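Local atomic coordinates of glycoprotein (Chandipura virus, PDB entry 5MDM), a protein that probably attaches the virion to host receptors and, in the acidic endosome, changes conformation so that the viral and endosomal membranes fuse. Residues Leu58-Lys63 against Val126-Pro131; Ala62-Thr67 against Leu104-Phe109; Cys68-Tyr73 against Cys114-Val119; Val136-Gly141 against Asn176-Ser181. One frame throughout, in Å; residues are numbered along the deposited sequence.

Interaction 1: Leu58-Lys63 against Val126-Pro131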
loop_
_atom_site.group_PDB
_atom_site.type_symbol
_atom_site.label_atom_id
_atom_site.label_comp_id
_atom_site.label_asym_id
_atom_site.label_seq_id
_atom_site.Cartn_x
_atom_site.Cartn_y
_atom_site.Cartn_z
ATOM N N LEU A 58 -19.375 25.267 -10.116
ATOM C CA LEU A 58 -20.198 26.300 -9.520
ATOM C C LEU A 58 -20.515 27.323 -10.595
ATOM O O LEU A 58 -19.622 27.998 -11.116
ATOM C CB LEU A 58 -19.494 26.947 -8.327
ATOM C CG LEU A 58 -19.606 26.187 -7.002
ATOM C CD1 LEU A 58 -18.685 26.789 -5.953
ATOM C CD2 LEU A 58 -21.047 26.180 -6.509
ATOM N N CYS A 59 -21.793 27.392 -10.949
ATOM C CA CYS A 59 -22.284 28.339 -11.934
ATOM C C CYS A 59 -22.733 29.612 -11.219
ATOM O O CYS A 59 -23.790 29.640 -10.582
ATOM C CB CYS A 59 -23.444 27.715 -12.718
ATOM S SG CYS A 59 -24.044 28.676 -14.130
ATOM N N HIS A 60 -21.910 30.654 -11.306
ATOM C CA HIS A 60 -22.224 31.943 -10.698
ATOM C C HIS A 60 -22.853 32.882 -11.720
ATOM O O HIS A 60 -22.409 32.951 -12.858
ATOM C CB HIS A 60 -20.961 32.589 -10.128
ATOM C CG HIS A 60 -21.127 34.040 -9.796
ATOM N ND1 HIS A 60 -21.609 34.477 -8.580
ATOM C CD2 HIS A 60 -20.887 35.155 -10.527
ATOM C CE1 HIS A 60 -21.651 35.797 -8.574
ATOM N NE2 HIS A 60 -21.220 36.234 -9.744
ATOM N N ALA A 61 -23.884 33.610 -11.308
ATOM C CA ALA A 61 -24.530 34.564 -12.199
ATOM C C ALA A 61 -24.628 35.934 -11.549
ATOM O O ALA A 61 -25.059 36.057 -10.401
ATOM C CB ALA A 61 -25.908 34.071 -12.599
ATOM N N ALA A 62 -24.224 36.962 -12.285
ATOM C CA ALA A 62 -24.318 38.330 -11.789
ATOM C C ALA A 62 -24.421 39.321 -12.936
ATOM O O ALA A 62 -23.625 39.282 -13.869
ATOM C CB ALA A 62 -23.122 38.664 -10.909
ATOM N N LYS A 63 -25.409 40.206 -12.862
ATOM C CA LYS A 63 -25.541 41.279 -13.840
ATOM C C LYS A 63 -24.555 42.404 -13.538
ATOM O O LYS A 63 -24.529 42.937 -12.435
ATOM C CB LYS A 63 -26.980 41.807 -13.878
ATOM C CG LYS A 63 -27.950 40.858 -14.574
ATOM C CD LYS A 63 -29.377 41.386 -14.599
ATOM C CE LYS A 63 -29.996 41.398 -13.212
ATOM N NZ LYS A 63 -31.435 41.782 -13.256
ATOM N N VAL A 126 -23.303 38.266 -16.547
ATOM C CA VAL A 126 -22.014 37.591 -16.494
ATOM C C VAL A 126 -22.081 36.285 -15.711
ATOM O O VAL A 126 -22.506 36.264 -14.551
ATOM C CB VAL A 126 -20.948 38.505 -15.853
ATOM C CG1 VAL A 126 -19.681 37.718 -15.543
ATOM C CG2 VAL A 126 -20.647 39.692 -16.763
ATOM N N ILE A 127 -21.661 35.197 -16.354
ATOM C CA ILE A 127 -21.587 33.898 -15.696
ATOM C C ILE A 127 -20.138 33.494 -15.440
ATOM O O ILE A 127 -19.295 33.592 -16.330
ATOM C CB ILE A 127 -22.263 32.789 -16.519
ATOM C CG1 ILE A 127 -23.646 33.228 -16.997
ATOM C CG2 ILE A 127 -22.374 31.522 -15.689
ATOM C CD1 ILE A 127 -24.694 33.221 -15.911
ATOM N N MET A 128 -19.859 33.042 -14.221
ATOM C CA MET A 128 -18.519 32.604 -13.839
ATOM C C MET A 128 -18.544 31.146 -13.384
ATOM O O MET A 128 -19.245 30.795 -12.434
ATOM C CB MET A 128 -17.960 33.497 -12.728
ATOM C CG MET A 128 -18.066 34.987 -13.026
ATOM S SD MET A 128 -17.637 36.034 -11.620
ATOM C CE MET A 128 -18.360 37.599 -12.122
ATOM N N ILE A 129 -17.775 30.304 -14.069
ATOM C CA ILE A 129 -17.758 28.869 -13.796
ATOM C C ILE A 129 -16.541 28.466 -12.974
ATOM O O ILE A 129 -15.421 28.431 -13.483
ATOM C CB ILE A 129 -17.764 28.054 -15.105
ATOM C CG1 ILE A 129 -19.060 28.299 -15.880
ATOM C CG2 ILE A 129 -17.598 26.574 -14.814
ATOM C CD1 ILE A 129 -20.300 27.826 -15.154
ATOM N N THR A 130 -16.763 28.157 -11.701
ATOM C CA THR A 130 -15.677 27.738 -10.819
ATOM C C THR A 130 -15.794 26.259 -10.476
ATOM O O THR A 130 -16.620 25.884 -9.649
ATOM C CB THR A 130 -15.671 28.539 -9.504
ATOM O OG1 THR A 130 -15.529 29.935 -9.792
ATOM C CG2 THR A 130 -14.525 28.094 -8.610
ATOM N N PRO A 131 -14.958 25.416 -11.107
ATOM C CA PRO A 131 -14.966 23.966 -10.884
ATOM C C PRO A 131 -14.902 23.603 -9.400
ATOM O O PRO A 131 -13.942 23.961 -8.717
ATOM C CB PRO A 131 -13.697 23.502 -11.602
ATOM C CG PRO A 131 -13.478 24.504 -12.665
ATOM C CD PRO A 131 -13.934 25.817 -12.086
#
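Leu58, His60 and Ala62 face Thr130, Met128 and Val126 as antiparallel hydrogen-bonded pairs. The axes of the two segments approach to 4.6 Å, their directions at 158°. Each pair is closed by two N-H to O bonds; in the middle one His60 N lies 2.9 Å from Met128 O, and Met128 N returns the bond to His60 O. Cys59 with Ile129 and Ala61 with Ile127 are the non-hydrogen-bonded pairs, where CA-H...O contacts add to the ladder: Ile127 CA is 3.1 Å from His60 O.

The side chains of His60 and Met128 lie alongside one another on one face of the sheet, pointing the same way. His60 CG is anti to the backbone N (chi1 166°), and from there CD2 meets Met128 SD. The Met-aromatic contact is oblique, SD lying 4.3 Å from the centre of the His60 ring and 52° off its normal. His60 is probably a pH sensor of the pre-fusion state; Met128 is a site of interaction with host vimentin.

On the other face the contacts are apolar: Ile127 sends CG2 to Cys59 SG (3.6 Å) and CD1 to Ala61 CB (3.6 Å).

That apolar face lies against helix 89-101, through Ala95, Leu96, Tyr99 and the Cys59-Cys92 disulfide, while strands 77-85 and 165-169 also pair with strand 56-69.

Interaction 2: Ala62-Thr67 against Leu104-Phe109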
loop_
_atom_site.group_PDB
_atom_site.type_symbol
_atom_site.label_atom_id
_atom_site.label_comp_id
_atom_site.label_asym_id
_atom_site.label_seq_id
_atom_site.Cartn_x
_atom_site.Cartn_y
_atom_site.Cartn_z
ATOM N N ALA A 62 -24.224 36.962 -12.285
ATOM C CA ALA A 62 -24.318 38.330 -11.789
ATOM C C ALA A 62 -24.421 39.321 -12.936
ATOM O O ALA A 62 -23.625 39.282 -13.869
ATOM C CB ALA A 62 -23.122 38.664 -10.909
ATOM N N LYS A 63 -25.409 40.206 -12.862
ATOM C CA LYS A 63 -25.541 41.279 -13.840
ATOM C C LYS A 63 -24.555 42.404 -13.538
ATOM O O LYS A 63 -24.529 42.937 -12.435
ATOM C CB LYS A 63 -26.980 41.807 -13.878
ATOM C CG LYS A 63 -27.950 40.858 -14.574
ATOM C CD LYS A 63 -29.377 41.386 -14.599
ATOM C CE LYS A 63 -29.996 41.398 -13.212
ATOM N NZ LYS A 63 -31.435 41.782 -13.256
ATOM N N TRP A 64 -23.723 42.743 -14.514
ATOM C CA TRP A 64 -22.836 43.890 -14.390
ATOM C C TRP A 64 -23.530 45.095 -15.013
ATOM O O TRP A 64 -23.794 45.119 -16.215
ATOM C CB TRP A 64 -21.491 43.625 -15.069
ATOM C CG TRP A 64 -20.665 42.550 -14.409
ATOM C CD1 TRP A 64 -21.122 41.419 -13.797
ATOM C CD2 TRP A 64 -19.237 42.518 -14.291
ATOM N NE1 TRP A 64 -20.070 40.683 -13.313
ATOM C CE2 TRP A 64 -18.901 41.336 -13.602
ATOM C CE3 TRP A 64 -18.211 43.373 -14.702
ATOM C CZ2 TRP A 64 -17.584 40.989 -13.316
ATOM C CZ3 TRP A 64 -16.904 43.026 -14.417
ATOM C CH2 TRP A 64 -16.603 41.844 -13.732
ATOM N N VAL A 65 -23.833 46.086 -14.181
ATOM C CA VAL A 65 -24.659 47.213 -14.591
ATOM C C VAL A 65 -23.886 48.527 -14.676
ATOM O O VAL A 65 -23.328 49.003 -13.684
ATOM C CB VAL A 65 -25.851 47.399 -13.631
ATOM C CG1 VAL A 65 -26.653 48.630 -14.014
ATOM C CG2 VAL A 65 -26.729 46.159 -13.634
ATOM N N THR A 66 -23.860 49.099 -15.877
ATOM C CA THR A 66 -23.336 50.440 -16.096
ATOM C C THR A 66 -24.499 51.419 -16.133
ATOM O O THR A 66 -25.355 51.347 -17.018
ATOM C CB THR A 66 -22.566 50.540 -17.423
ATOM O OG1 THR A 66 -21.418 49.684 -17.377
ATOM C CG2 THR A 66 -22.112 51.967 -17.668
ATOM N N THR A 67 -24.532 52.328 -15.164
ATOM C CA THR A 67 -25.641 53.265 -15.034
ATOM C C THR A 67 -25.232 54.687 -15.396
ATOM O O THR A 67 -24.245 55.209 -14.877
ATOM C CB THR A 67 -26.224 53.256 -13.605
ATOM O OG1 THR A 67 -26.564 51.914 -13.228
ATOM C CG2 THR A 67 -27.466 54.131 -13.532
ATOM N N LEU A 104 -16.024 30.982 -22.933
ATOM C CA LEU A 104 -16.507 31.842 -21.852
ATOM C C LEU A 104 -15.502 32.925 -21.473
ATOM O O LEU A 104 -14.406 32.625 -21.004
ATOM C CB LEU A 104 -16.847 31.004 -20.618
ATOM C CG LEU A 104 -17.576 31.747 -19.497
ATOM C CD1 LEU A 104 -18.976 32.142 -19.948
ATOM C CD2 LEU A 104 -17.629 30.904 -18.234
ATOM N N VAL A 105 -15.880 34.186 -21.670
ATOM C CA VAL A 105 -14.994 35.310 -21.366
ATOM C C VAL A 105 -15.683 36.373 -20.507
ATOM O O VAL A 105 -16.802 36.788 -20.802
ATOM C CB VAL A 105 -14.453 35.973 -22.659
ATOM C CG1 VAL A 105 -13.627 37.209 -22.326
ATOM C CG2 VAL A 105 -13.627 34.982 -23.469
ATOM N N SER A 106 -15.009 36.802 -19.441
ATOM C CA SER A 106 -15.509 37.881 -18.593
ATOM C C SER A 106 -15.350 39.228 -19.300
ATOM O O SER A 106 -14.315 39.885 -19.181
ATOM C CB SER A 106 -14.771 37.896 -17.251
ATOM O OG SER A 106 -15.290 38.896 -16.389
ATOM N N LEU A 107 -16.387 39.635 -20.026
ATOM C CA LEU A 107 -16.323 40.824 -20.875
ATOM C C LEU A 107 -16.320 42.127 -20.075
ATOM O O LEU A 107 -16.053 43.199 -20.619
ATOM C CB LEU A 107 -17.472 40.813 -21.896
ATOM C CG LEU A 107 -17.439 41.811 -23.060
ATOM C CD1 LEU A 107 -16.069 41.840 -23.727
ATOM C CD2 LEU A 107 -18.520 41.477 -24.078
ATOM N N GLY A 108 -16.612 42.035 -18.781
ATOM C CA GLY A 108 -16.610 43.207 -17.925
ATOM C C GLY A 108 -17.862 44.054 -18.065
ATOM O O GLY A 108 -18.892 43.580 -18.547
ATOM N N PHE A 109 -17.769 45.314 -17.644
ATOM C CA PHE A 109 -18.914 46.222 -17.661
ATOM C C PHE A 109 -19.392 46.562 -19.073
ATOM O O PHE A 109 -18.613 46.528 -20.024
ATOM C CB PHE A 109 -18.591 47.509 -16.896
ATOM C CG PHE A 109 -18.645 47.361 -15.403
ATOM C CD1 PHE A 109 -17.489 47.427 -14.645
ATOM C CD2 PHE A 109 -19.853 47.157 -14.758
ATOM C CE1 PHE A 109 -17.537 47.294 -13.270
ATOM C CE2 PHE A 109 -19.905 47.020 -13.384
ATOM C CZ PHE A 109 -18.745 47.086 -12.639
#
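Trp64 and Phe109 form an edge-to-face aromatic pair that lays the loop between helix 89-101 and strand 120-131 over the long antiparallel sheet of the fusion domain. The six-membered ring of Trp64 turns its edge to the face of Phe109, with centroids 5.1 Å apart and planes at 55°, so the pair is tilted from a perfect T. Trp64 CG is anti to the carbonyl carbon (chi1 -66°), beside the backbone N, and from that start the indole carries CE3 over the centre of the Phe109 ring, 3.9 Å above its plane. Trp64 CB adds an apolar contact to the same ring, 3.9 Å from Phe109 CD2. Past CE3, the indole meets loop backbone: Trp64 CZ3 comes within 3.5 Å of Gly108 CA. Gly108 has a positive phi (79°), a conformation that favours glycine.

The geometry gives these two segments van der Waals and aromatic contacts but no hydrogen bonds; polar linkage comes from just beyond them. Thr66 OG1 is hydrogen-bonded to Pro110 O, directly after the 104-109 segment, a polar link between strand and loop. His80, on strand 77-85, stacks with Phe109 and extends the aromatic cluster to the next strand.

The side chains of Thr66 and Phe109 cross obliquely; the same hydroxyl oxygen, Thr66 OG1, sits 3.6 Å from Phe109 CB.

Interaction 3: Cys68-Tyr73 against Cys114-Val119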
loop_
_atom_site.group_PDB
_atom_site.type_symbol
_atom_site.label_atom_id
_atom_site.label_comp_id
_atom_site.label_asym_id
_atom_site.label_seq_id
_atom_site.Cartn_x
_atom_site.Cartn_y
_atom_site.Cartn_z
ATOM N N CYS A 68 -26.000 55.304 -16.289
ATOM C CA CYS A 68 -25.761 56.683 -16.699
ATOM C C CYS A 68 -26.802 57.616 -16.092
ATOM O O CYS A 68 -28.000 57.461 -16.329
ATOM C CB CYS A 68 -25.783 56.799 -18.225
ATOM S SG CYS A 68 -25.514 58.472 -18.862
ATOM N N ASP A 69 -26.342 58.582 -15.306
ATOM C CA ASP A 69 -27.243 59.554 -14.699
ATOM C C ASP A 69 -27.128 60.920 -15.370
ATOM O O ASP A 69 -26.098 61.589 -15.275
ATOM C CB ASP A 69 -26.978 59.678 -13.198
ATOM C CG ASP A 69 -27.905 60.673 -12.524
ATOM O OD1 ASP A 69 -27.514 61.851 -12.380
ATOM O OD2 ASP A 69 -29.028 60.278 -12.143
ATOM N N PHE A 70 -28.194 61.326 -16.053
ATOM C CA PHE A 70 -28.238 62.628 -16.701
ATOM C C PHE A 70 -29.485 63.378 -16.250
ATOM O O PHE A 70 -30.582 63.121 -16.741
ATOM C CB PHE A 70 -28.240 62.468 -18.223
ATOM C CG PHE A 70 -27.306 63.408 -18.934
ATOM C CD1 PHE A 70 -26.249 62.920 -19.686
ATOM C CD2 PHE A 70 -27.478 64.780 -18.842
ATOM C CE1 PHE A 70 -25.390 63.780 -20.341
ATOM C CE2 PHE A 70 -26.620 65.647 -19.494
ATOM C CZ PHE A 70 -25.574 65.146 -20.243
ATOM N N ARG A 71 -29.310 64.302 -15.310
ATOM C CA ARG A 71 -30.434 65.049 -14.751
ATOM C C ARG A 71 -30.618 66.405 -15.431
ATOM O O ARG A 71 -30.561 66.503 -16.658
ATOM C CB ARG A 71 -30.261 65.228 -13.240
ATOM C CG ARG A 71 -30.209 63.920 -12.468
ATOM C CD ARG A 71 -30.091 64.159 -10.972
ATOM N NE ARG A 71 -30.046 62.906 -10.225
ATOM C CZ ARG A 71 -29.952 62.826 -8.902
ATOM N NH1 ARG A 71 -29.892 63.932 -8.172
ATOM N NH2 ARG A 71 -29.920 61.641 -8.308
ATOM N N TRP A 72 -30.846 67.442 -14.627
ATOM C CA TRP A 72 -31.043 68.800 -15.136
ATOM C C TRP A 72 -29.840 69.274 -15.949
ATOM O O TRP A 72 -29.987 69.772 -17.065
ATOM C CB TRP A 72 -31.311 69.773 -13.983
ATOM C CG TRP A 72 -32.657 69.604 -13.335
ATOM C CD1 TRP A 72 -33.793 70.309 -13.611
ATOM C CD2 TRP A 72 -33.003 68.676 -12.297
ATOM N NE1 TRP A 72 -34.825 69.875 -12.813
ATOM C CE2 TRP A 72 -34.367 68.873 -11.999
ATOM C CE3 TRP A 72 -32.294 67.696 -11.595
ATOM C CZ2 TRP A 72 -35.034 68.128 -11.027
ATOM C CZ3 TRP A 72 -32.959 66.956 -10.631
ATOM C CH2 TRP A 72 -34.315 67.177 -10.356
ATOM N N TYR A 73 -28.652 69.112 -15.376
ATOM C CA TYR A 73 -27.413 69.489 -16.041
ATOM C C TYR A 73 -26.231 68.757 -15.420
ATOM O O TYR A 73 -26.344 67.596 -15.025
ATOM C CB TYR A 73 -27.196 71.003 -15.961
ATOM C CG TYR A 73 -27.510 71.601 -14.606
ATOM C CD1 TYR A 73 -26.671 71.388 -13.518
ATOM C CD2 TYR A 73 -28.640 72.386 -14.416
ATOM C CE1 TYR A 73 -26.952 71.930 -12.281
ATOM C CE2 TYR A 73 -28.930 72.935 -13.181
ATOM C CZ TYR A 73 -28.081 72.703 -12.118
ATOM O OH TYR A 73 -28.359 73.245 -10.885
ATOM N N CYS A 114 -26.197 56.542 -22.315
ATOM C CA CYS A 114 -26.665 57.795 -21.729
ATOM C C CYS A 114 -27.851 58.420 -22.456
ATOM O O CYS A 114 -28.018 58.256 -23.665
ATOM C CB CYS A 114 -25.518 58.806 -21.646
ATOM S SG CYS A 114 -24.243 58.379 -20.444
ATOM N N GLY A 115 -28.669 59.138 -21.696
ATOM C CA GLY A 115 -29.780 59.893 -22.241
ATOM C C GLY A 115 -29.800 61.279 -21.629
ATOM O O GLY A 115 -28.750 61.875 -21.388
ATOM N N TYR A 116 -30.997 61.795 -21.374
ATOM C CA TYR A 116 -31.147 63.099 -20.738
ATOM C C TYR A 116 -32.441 63.145 -19.933
ATOM O O TYR A 116 -33.461 62.601 -20.358
ATOM C CB TYR A 116 -31.127 64.220 -21.782
ATOM C CG TYR A 116 -31.057 65.611 -21.191
ATOM C CD1 TYR A 116 -29.840 66.171 -20.828
ATOM C CD2 TYR A 116 -32.209 66.365 -20.998
ATOM C CE1 TYR A 116 -29.768 67.440 -20.287
ATOM C CE2 TYR A 116 -32.147 67.636 -20.458
ATOM C CZ TYR A 116 -30.925 68.168 -20.105
ATOM O OH TYR A 116 -30.859 69.432 -19.568
ATOM N N ALA A 117 -32.383 63.785 -18.767
ATOM C CA ALA A 117 -33.524 63.882 -17.855
ATOM C C ALA A 117 -34.077 62.512 -17.467
ATOM O O ALA A 117 -35.248 62.381 -17.106
ATOM C CB ALA A 117 -34.622 64.765 -18.450
ATOM N N SER A 118 -33.223 61.494 -17.538
ATOM C CA SER A 118 -33.616 60.130 -17.213
ATOM C C SER A 118 -32.387 59.283 -16.924
ATOM O O SER A 118 -31.464 59.214 -17.737
ATOM C CB SER A 118 -34.404 59.507 -18.365
ATOM O OG SER A 118 -33.568 59.277 -19.486
ATOM N N VAL A 119 -32.378 58.639 -15.763
ATOM C CA VAL A 119 -31.273 57.766 -15.386
ATOM C C VAL A 119 -31.542 56.317 -15.813
ATOM O O VAL A 119 -32.237 55.561 -15.129
ATOM C CB VAL A 119 -30.943 57.877 -13.872
ATOM C CG1 VAL A 119 -32.213 57.791 -13.022
ATOM C CG2 VAL A 119 -29.913 56.832 -13.458
#
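Phe70 and Tyr116 have CA atoms 5.0 Å apart, with Cys68 nearest Cys114 and Arg71 nearest Ala117; Asp69, however, lies nearest Val119, so the pairing is not a continuous register. Around the tip of strand 56-69 the two backbones are joined loosely rather than by a regular ladder. Ser118 N reaches Phe70 O at 3.2 Å with an N-H...O angle of only 128°, a weak bond. Val119 CA adds a CA-H...O contact of 3.4 Å to Cys68 O. Ala117 has positive phi, part of the turn that brings the loop back from Tyr116 to Val119.

Covalent linkage comes from the Cys68-Cys114 disulfide, SG to SG 2.0 Å. Next to it, Phe70 CD2 and CE2 meet Tyr116 CD1, the closer being CD2 at 3.4 Å, with the ring planes at 48°. Farther out, Tyr116 OH makes a weak bond of 2.7 Å to Trp72 O, while Arg71 O lies over one ring face toward the rim. Asp69 OD2 accepts a weak salt-bridge bond from Arg71 NE and packs on Val119 CB.

Two disulfide-joined loops carrying Trp72, Tyr73 and Tyr116 at the far end of an elongated sheet are consistent with the bipartite fusion loops of class III fusion proteins.

Interaction 4: Val136-Gly141 against Asn176-Ser181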
loop_
_atom_site.group_PDB
_atom_site.type_symbol
_atom_site.label_atom_id
_atom_site.label_comp_id
_atom_site.label_asym_id
_atom_site.label_seq_id
_atom_site.Cartn_x
_atom_site.Cartn_y
_atom_site.Cartn_z
ATOM N N VAL A 136 -20.513 12.183 -2.594
ATOM C CA VAL A 136 -21.679 11.406 -3.003
ATOM C C VAL A 136 -22.139 10.485 -1.881
ATOM O O VAL A 136 -21.326 9.795 -1.273
ATOM C CB VAL A 136 -21.365 10.531 -4.243
ATOM C CG1 VAL A 136 -22.508 9.575 -4.544
ATOM C CG2 VAL A 136 -21.078 11.391 -5.454
ATOM N N ASP A 137 -23.438 10.478 -1.597
ATOM C CA ASP A 137 -24.009 9.423 -0.769
ATOM C C ASP A 137 -24.413 8.275 -1.688
ATOM O O ASP A 137 -25.482 8.307 -2.293
ATOM C CB ASP A 137 -25.226 9.924 0.012
ATOM C CG ASP A 137 -25.732 8.908 1.037
ATOM O OD1 ASP A 137 -25.442 7.698 0.903
ATOM O OD2 ASP A 137 -26.432 9.323 1.985
ATOM N N ASP A 138 -23.558 7.265 -1.789
ATOM C CA ASP A 138 -23.837 6.117 -2.647
ATOM C C ASP A 138 -25.066 5.344 -2.185
ATOM O O ASP A 138 -25.702 4.646 -2.972
ATOM C CB ASP A 138 -22.632 5.175 -2.706
ATOM C CG ASP A 138 -21.485 5.739 -3.519
ATOM O OD1 ASP A 138 -20.322 5.374 -3.240
ATOM O OD2 ASP A 138 -21.744 6.543 -4.441
ATOM N N TYR A 139 -25.402 5.467 -0.905
ATOM C CA TYR A 139 -26.486 4.670 -0.341
ATOM C C TYR A 139 -27.852 5.304 -0.568
ATOM O O TYR A 139 -28.832 4.609 -0.820
ATOM C CB TYR A 139 -26.237 4.398 1.147
ATOM C CG TYR A 139 -24.902 3.739 1.402
ATOM C CD1 TYR A 139 -24.749 2.363 1.286
ATOM C CD2 TYR A 139 -23.788 4.494 1.731
ATOM C CE1 TYR A 139 -23.525 1.760 1.506
ATOM C CE2 TYR A 139 -22.561 3.902 1.951
ATOM C CZ TYR A 139 -22.435 2.538 1.838
ATOM O OH TYR A 139 -21.210 1.958 2.057
ATOM N N ARG A 140 -27.910 6.628 -0.492
ATOM C CA ARG A 140 -29.164 7.345 -0.676
ATOM C C ARG A 140 -29.263 7.932 -2.079
ATOM O O ARG A 140 -30.307 8.446 -2.475
ATOM C CB ARG A 140 -29.317 8.435 0.384
ATOM C CG ARG A 140 -29.341 7.907 1.813
ATOM C CD ARG A 140 -29.842 8.962 2.779
ATOM N NE ARG A 140 -31.067 9.591 2.292
ATOM C CZ ARG A 140 -32.289 9.094 2.470
ATOM N NH1 ARG A 140 -32.454 7.952 3.125
ATOM N NH2 ARG A 140 -33.345 9.738 1.991
ATOM N N GLY A 141 -28.168 7.854 -2.826
ATOM C CA GLY A 141 -28.167 8.223 -4.230
ATOM C C GLY A 141 -28.256 9.707 -4.528
ATOM O O GLY A 141 -28.886 10.111 -5.505
ATOM N N ASN A 176 -28.208 7.254 -12.209
ATOM C CA ASN A 176 -28.010 7.245 -10.762
ATOM C C ASN A 176 -26.799 8.056 -10.319
ATOM O O ASN A 176 -25.736 7.990 -10.933
ATOM C CB ASN A 176 -27.879 5.812 -10.244
ATOM C CG ASN A 176 -29.152 5.011 -10.419
ATOM O OD1 ASN A 176 -30.083 5.119 -9.619
ATOM N ND2 ASN A 176 -29.197 4.192 -11.464
ATOM N N ILE A 177 -26.966 8.827 -9.253
ATOM C CA ILE A 177 -25.839 9.498 -8.626
ATOM C C ILE A 177 -25.002 8.477 -7.858
ATOM O O ILE A 177 -25.462 7.881 -6.881
ATOM C CB ILE A 177 -26.305 10.608 -7.679
ATOM C CG1 ILE A 177 -26.996 11.709 -8.474
ATOM C CG2 ILE A 177 -25.130 11.183 -6.901
ATOM C CD1 ILE A 177 -27.655 12.742 -7.613
ATOM N N CYS A 178 -23.773 8.274 -8.317
ATOM C CA CYS A 178 -22.902 7.272 -7.730
ATOM C C CYS A 178 -21.461 7.728 -7.822
ATOM O O CYS A 178 -21.020 8.239 -8.848
ATOM C CB CYS A 178 -23.069 5.941 -8.459
ATOM S SG CYS A 178 -22.403 4.512 -7.585
ATOM N N GLY A 179 -20.725 7.548 -6.744
ATOM C CA GLY A 179 -19.313 7.865 -6.767
ATOM C C GLY A 179 -18.483 6.603 -6.858
ATOM O O GLY A 179 -17.335 6.568 -6.422
ATOM N N GLN A 180 -19.067 5.563 -7.440
ATOM C CA GLN A 180 -18.459 4.243 -7.436
ATOM C C GLN A 180 -18.512 3.595 -8.817
ATOM O O GLN A 180 -19.533 3.659 -9.508
ATOM C CB GLN A 180 -19.186 3.359 -6.425
ATOM C CG GLN A 180 -18.368 2.202 -5.920
ATOM C CD GLN A 180 -17.375 2.626 -4.866
ATOM O OE1 GLN A 180 -17.417 3.761 -4.378
ATOM N NE2 GLN A 180 -16.473 1.718 -4.503
ATOM N N SER A 181 -17.409 2.971 -9.216
ATOM C CA SER A 181 -17.372 2.214 -10.462
ATOM C C SER A 181 -17.709 0.750 -10.214
ATOM O O SER A 181 -17.413 0.208 -9.151
ATOM C CB SER A 181 -16.000 2.329 -11.113
ATOM O OG SER A 181 -15.687 3.684 -11.363
#
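Asp138 and Gln180 set a carboxylate and an amide near each other with planes 81° apart, the side chains crossing at about a right angle; the nearest atoms, Asp138 OD1 and Gln180 OE1, are two acceptors 3.5 Å apart, a proximity and not a bond. The other oxygen, OD2 of Asp138, uses its syn lone pair to accept the backbone N-H of Gly179, at 2.7 Å from Gly179 N and an almost straight 176°. Chi1 of -72° puts Asp138 CG beside the backbone N, and from there OD2 meets Gly179 N. The carboxylate of Asp137 works within its own loop: OD1 takes Tyr139 N on its anti side, an Asx turn, and Arg140 N from well above the plane, an Asx motif. A separate backbone hydrogen bond, Gly141 N to Asp137 O at 2.8 Å, spans the same loop.

Packing contacts complete the join. Val136 CG1 makes an apolar contact with Ile177 CG2 at 3.9 Å and lies 3.5 Å from Gly179 N. Ile177 CB meets Gly141 O at 3.4 Å.

Asp138 interacts with host vimentin. The loop joins strands 135-137 and 142-144, and Trp143 on the latter packs against Val136 and Ile177. Gln180 lies near the start of strand 180-192, beside strand 36-49, while Cys178 is disulfide-bonded to Cys223, just after strand 218-222.

Overall arrangement
Interactions 1, 2 and 3 follow one another along strand 56-69, their centres about 38, 49 and 69 Å from the centre of the chain. Interactions 1 and 2 share Ala62 and Lys63 and touch directly: Val126 CB lies 3.5 Å from Trp64 NE1, and Met128 CE 3.7 Å from Trp64 CZ2, linking the vimentin-contacting methionine to the aromatic pair. Interactions 2 and 3 meet where Thr67 CG2 is 3.6 Å from Val119 CG2. Interaction 3 is nested within the chain loop closed by interaction 1. Interaction 4 stands apart, its centre about 26 Å from that of interaction 1 and about 57 Å from that of interaction 3, and only about 14 Å from the centre of the chain.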